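Local coordinates for protein arginase (Medicago truncatula, PDB 6VSS) that hydrolyses L-arginine to urea and L-ornithine with two manganese ions per subunit, and also turns agmatine into putrescine, working as a homohexamer, at residues M242-L245 and S246-R249; L289-R292 and D293-I297. All blocks are in the same frame, centred on the assembly; numbering follows the deposited sequence.

Contact 1. Residues M242-L245 and S246-R249; sequences MRTL and SRDR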
loop_
_atom_site.group_PDB
_atom_site.type_symbol
_atom_site.label_atom_id
_atom_site.label_comp_id
_atom_site.label_asym_id
_atom_site.label_seq_id
_atom_site.Cartn_x
_atom_site.Cartn_y
_atom_site.Cartn_z
ATOM N N MET B 242 20.614 -13.236 -18.519
ATOM C CA MET B 242 21.023 -13.122 -17.088
ATOM C C MET B 242 21.779 -14.383 -16.628
ATOM O O MET B 242 22.667 -14.265 -15.808
ATOM C CB MET B 242 19.817 -12.931 -16.169
ATOM C CG MET B 242 19.147 -11.588 -16.304
ATOM S SD MET B 242 20.261 -10.218 -15.907
ATOM C CE MET B 242 20.508 -10.434 -14.141
ATOM N N ARG B 243 21.411 -15.566 -17.125
ATOM C CA ARG B 243 22.067 -16.844 -16.720
ATOM C C ARG B 243 23.547 -16.902 -17.155
ATOM O O ARG B 243 24.220 -17.825 -16.661
ATOM C CB ARG B 243 21.264 -18.054 -17.223
ATOM C CG ARG B 243 21.261 -18.221 -18.729
ATOM C CD ARG B 243 20.287 -19.264 -19.215
ATOM N NE ARG B 243 20.287 -19.203 -20.675
ATOM C CZ ARG B 243 20.819 -20.114 -21.497
ATOM N NH1 ARG B 243 21.383 -21.207 -21.014
ATOM N NH2 ARG B 243 20.796 -19.931 -22.804
ATOM N N THR B 244 24.082 -15.972 -17.972
ATOM C CA THR B 244 25.527 -15.934 -18.362
ATOM C C THR B 244 26.174 -14.629 -17.934
ATOM O O THR B 244 27.237 -14.251 -18.514
ATOM C CB THR B 244 25.788 -16.164 -19.871
ATOM O OG1 THR B 244 25.086 -15.297 -20.761
ATOM C CG2 THR B 244 25.422 -17.564 -20.292
ATOM N N LEU B 245 25.574 -13.911 -16.992
ATOM C CA LEU B 245 25.965 -12.503 -16.767
ATOM C C LEU B 245 27.394 -12.450 -16.236
ATOM O O LEU B 245 28.172 -11.560 -16.666
ATOM C CB LEU B 245 25.070 -11.856 -15.718
ATOM C CG LEU B 245 25.436 -10.413 -15.425
ATOM C CD1 LEU B 245 25.266 -9.584 -16.679
ATOM C CD2 LEU B 245 24.605 -9.819 -14.289
ATOM N N SER B 246 27.676 -13.223 -15.190
ATOM C CA SER B 246 28.938 -13.042 -14.443
ATOM C C SER B 246 30.093 -13.317 -15.423
ATOM O O SER B 246 31.002 -12.533 -15.464
ATOM C CB SER B 246 28.963 -13.818 -13.154
ATOM O OG SER B 246 29.531 -15.097 -13.322
ATOM N N ARG B 247 29.904 -14.275 -16.329
ATOM C CA ARG B 247 30.895 -14.517 -17.410
ATOM C C ARG B 247 30.940 -13.314 -18.373
ATOM O O ARG B 247 32.025 -13.051 -18.918
ATOM C CB ARG B 247 30.614 -15.832 -18.144
ATOM C CG ARG B 247 29.557 -15.708 -19.229
ATOM C CD ARG B 247 29.759 -16.653 -20.395
ATOM N NE ARG B 247 29.147 -16.080 -21.582
ATOM C CZ ARG B 247 28.667 -16.777 -22.602
ATOM N NH1 ARG B 247 28.721 -18.097 -22.589
ATOM N NH2 ARG B 247 28.130 -16.149 -23.632
ATOM N N ASP B 248 29.795 -12.664 -18.640
ATOM C CA ASP B 248 29.716 -11.536 -19.600
ATOM C C ASP B 248 30.192 -10.226 -18.986
ATOM O O ASP B 248 30.372 -9.265 -19.779
ATOM C CB ASP B 248 28.297 -11.324 -20.112
ATOM C CG ASP B 248 27.811 -12.443 -21.008
ATOM O OD1 ASP B 248 28.674 -13.316 -21.343
ATOM O OD2 ASP B 248 26.553 -12.485 -21.271
ATOM N N ARG B 249 30.367 -10.111 -17.655
ATOM C CA ARG B 249 30.669 -8.774 -17.042
ATOM C C ARG B 249 31.824 -8.102 -17.771
ATOM O O ARG B 249 31.710 -6.951 -18.180
ATOM C CB ARG B 249 30.988 -8.813 -15.549
ATOM C CG ARG B 249 29.791 -9.261 -14.733
ATOM C CD ARG B 249 29.944 -9.031 -13.254
ATOM N NE ARG B 249 28.709 -9.319 -12.543
ATOM C CZ ARG B 249 27.616 -8.554 -12.494
ATOM N NH1 ARG B 249 27.532 -7.416 -13.137
ATOM N NH2 ARG B 249 26.578 -8.942 -11.793
#
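Thr-244 and Asp-248 meet where the chain turns from strand 238-241, an outermost strand of the chain's parallel sheet, into helix 245-252. With its hydroxyl set between the backbone N and the carbonyl carbon (chi1 54°), Thr-244 lays OG1 3.2 Å from Asp-248 OD2; the proton there may be given instead to the Glu-241 carbonyl, so the pairing is not settled. Threonine stands at the N-cap position, although its side chain caps no helix N-H. The buried Asp-248 carboxylate divides its work: OD2 is hydrogen-bonded to His-240 ND1, while OD1 takes a salt bridge on its syn side from Arg-247 NE, 2.8 Å away and nearly straight at 165°. Though Arg-247 is exposed, its NE is thus drawn in, and Thr-244 CB lies over one guanidinium face, offset toward the rim; threonine lends a hydroxyl and an apolar surface at once. Equally close, Leu-245 sets CG over the centre of the Arg-249 guanidinium and CD2 3.3 Å from NH2, while Asp-293 meets the charge.

Ser-246 marks the looser, solvent side, where a small polar residue suits. With an alanine at Asp-248, Arg-247 NE and His-240 ND1 would probably lose their shared carboxylate, and the guanidinium would be less fixed in its rotation. A carboxylate in the first turn, near the helix's positive end, is likely to be stabilised as the anion.

Contact 2. Residues L289-R292 and D293-I297; sequences LLFR and DILNI
Leu-290 meets Asp-293 where the extended backbone of 289-290 (Leu-290 phi/psi -88°/158°) turns into helix from Phe-291 on. Asp-293 N donates to Leu-290 O at 3.0 Å, and in return Asp-293 OD2 accepts from Leu-290 N at 2.9 Å, with an angle of 159°. Because leucine at the N-cap has no side-chain acceptor, this is half of a capping box, the N-H being met on the anti side of the carboxylate. Asn-296 N then bonds Arg-292 O at 3.0 Å, and Leu-295 N bonds Phe-291 O weakly.

One turn on, the branched end of Leu-295 serves two flat groups: CD1 sits at the edge of the Phe-291 ring, 3.4 Å from CE2, and 3.5 Å above one face of the Arg-292 guanidinium. Arg-292 reaches over the leucine because its chain bends at chi2 and chi3, its NH1 pairing with Glu-102 and NH2 with Gly-287 O of a neighbouring subunit. Leu-289 CD1 rests on Ile-294 CG1 at 4.1 Å, and both pack on Phe-183 of strand 178-183, while Phe-291 packs on helix 323-339. Helix 291-300 is the crossover of the beta-alpha-beta unit between parallel strands 264-269 and 305-311. With Asp-293 OD2 holding the Leu-290 N-H and OD1 paired with Arg-249, the aspartate's charge also suits the helix N-terminus, so capping and electrostatics probably act together.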
loop_
_atom_site.group_PDB
_atom_site.type_symbol
_atom_site.label_atom_id
_atom_site.label_comp_id
_atom_site.label_asym_id
_atom_site.label_seq_id
_atom_site.Cartn_x
_atom_site.Cartn_y
_atom_site.Cartn_z
ATOM N N LEU B 289 18.374 -7.223 -13.531
ATOM C CA LEU B 289 19.577 -6.391 -13.237
ATOM C C LEU B 289 19.411 -5.592 -11.934
ATOM O O LEU B 289 18.274 -5.230 -11.567
ATOM C CB LEU B 289 19.809 -5.452 -14.399
ATOM C CG LEU B 289 20.087 -6.148 -15.720
ATOM C CD1 LEU B 289 20.016 -5.170 -16.872
ATOM C CD2 LEU B 289 21.419 -6.822 -15.684
ATOM N N LEU B 290 20.514 -5.281 -11.295
ATOM C CA LEU B 290 20.512 -4.253 -10.240
ATOM C C LEU B 290 20.758 -2.924 -10.924
ATOM O O LEU B 290 21.239 -2.875 -12.082
ATOM C CB LEU B 290 21.573 -4.532 -9.175
ATOM C CG LEU B 290 21.549 -5.929 -8.562
ATOM C CD1 LEU B 290 22.766 -6.100 -7.649
ATOM C CD2 LEU B 290 20.243 -6.145 -7.814
ATOM N N PHE B 291 20.355 -1.871 -10.241
ATOM C CA PHE B 291 20.432 -0.503 -10.784
ATOM C C PHE B 291 21.868 -0.200 -11.275
ATOM O O PHE B 291 22.066 0.280 -12.419
ATOM C CB PHE B 291 19.915 0.524 -9.771
ATOM C CG PHE B 291 19.708 1.859 -10.431
ATOM C CD1 PHE B 291 18.511 2.169 -11.055
ATOM C CD2 PHE B 291 20.737 2.786 -10.514
ATOM C CE1 PHE B 291 18.314 3.392 -11.700
ATOM C CE2 PHE B 291 20.541 4.008 -11.161
ATOM C CZ PHE B 291 19.337 4.303 -11.757
ATOM N N ARG B 292 22.835 -0.536 -10.440
ATOM C CA ARG B 292 24.288 -0.327 -10.623
ATOM C C ARG B 292 24.793 -1.174 -11.803
ATOM O O ARG B 292 25.840 -0.880 -12.329
ATOM C CB ARG B 292 24.838 -0.607 -9.216
ATOM C CG ARG B 292 26.341 -0.534 -9.036
ATOM C CD ARG B 292 26.958 0.845 -8.935
ATOM N NE ARG B 292 26.087 1.785 -8.250
ATOM C CZ ARG B 292 26.082 3.121 -8.451
ATOM N NH1 ARG B 292 26.885 3.674 -9.344
ATOM N NH2 ARG B 292 25.227 3.889 -7.779
ATOM N N ASP B 293 24.123 -2.238 -12.224
ATOM C CA ASP B 293 24.620 -2.987 -13.415
ATOM C C ASP B 293 24.421 -2.122 -14.666
ATOM O O ASP B 293 25.333 -1.983 -15.479
ATOM C CB ASP B 293 23.859 -4.300 -13.639
ATOM C CG ASP B 293 24.148 -5.413 -12.660
ATOM O OD1 ASP B 293 25.311 -5.722 -12.472
ATOM O OD2 ASP B 293 23.194 -5.988 -12.149
ATOM N N ILE B 294 23.258 -1.509 -14.813
ATOM C CA ILE B 294 23.020 -0.598 -15.974
ATOM C C ILE B 294 24.059 0.554 -15.932
ATOM O O ILE B 294 24.565 0.974 -17.016
ATOM C CB ILE B 294 21.573 -0.080 -15.973
ATOM C CG1 ILE B 294 20.581 -1.254 -15.991
ATOM C CG2 ILE B 294 21.340 0.862 -17.145
ATOM C CD1 ILE B 294 19.174 -0.877 -16.276
ATOM N N LEU B 295 24.363 1.092 -14.740
ATOM C CA LEU B 295 25.243 2.291 -14.647
ATOM C C LEU B 295 26.674 1.875 -15.024
ATOM O O LEU B 295 27.372 2.636 -15.689
ATOM C CB LEU B 295 25.202 2.890 -13.231
ATOM C CG LEU B 295 23.884 3.530 -12.823
ATOM C CD1 LEU B 295 23.957 4.203 -11.473
ATOM C CD2 LEU B 295 23.424 4.531 -13.844
ATOM N N ASN B 296 27.120 0.714 -14.566
ATOM C CA ASN B 296 28.473 0.192 -14.916
ATOM C C ASN B 296 28.628 0.111 -16.443
ATOM O O ASN B 296 29.640 0.612 -17.007
ATOM C CB ASN B 296 28.711 -1.161 -14.276
ATOM C CG ASN B 296 28.839 -1.074 -12.771
ATOM O OD1 ASN B 296 29.039 0.002 -12.224
ATOM N ND2 ASN B 296 28.730 -2.199 -12.092
ATOM N N ILE B 297 27.673 -0.514 -17.106
ATOM C CA ILE B 297 27.731 -0.682 -18.580
ATOM C C ILE B 297 27.705 0.701 -19.249
ATOM O O ILE B 297 28.460 0.953 -20.224
ATOM C CB ILE B 297 26.605 -1.625 -19.038
ATOM C CG1 ILE B 297 26.872 -3.035 -18.493
ATOM C CG2 ILE B 297 26.511 -1.561 -20.550
ATOM C CD1 ILE B 297 25.745 -4.040 -18.604
#

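How the contacts relate
Contacts 1 and 2 come one after the other along the chain, yet their centres lie only about 13 Å apart, and they touch directly. Arg-249 NH1 forms a salt bridge with Asp-293 OD1 at 2.9 Å, joining helix 245-252 to the start of helix 291-300, and Met-242 SD packs against Leu-289 CD2 at 3.6 Å. Contact 1 is the outer of the two and lies away from the annotated sites, whereas the side chain of Leu-289 in contact 2 is about 11 Å from a manganese ion and about 8 Å from that of its ligand Asp-184. Met-242 packs on Arg-292 of one neighbouring subunit, and Arg-292 on Met-242 of another, consistent with a repeating interface in the hexamer.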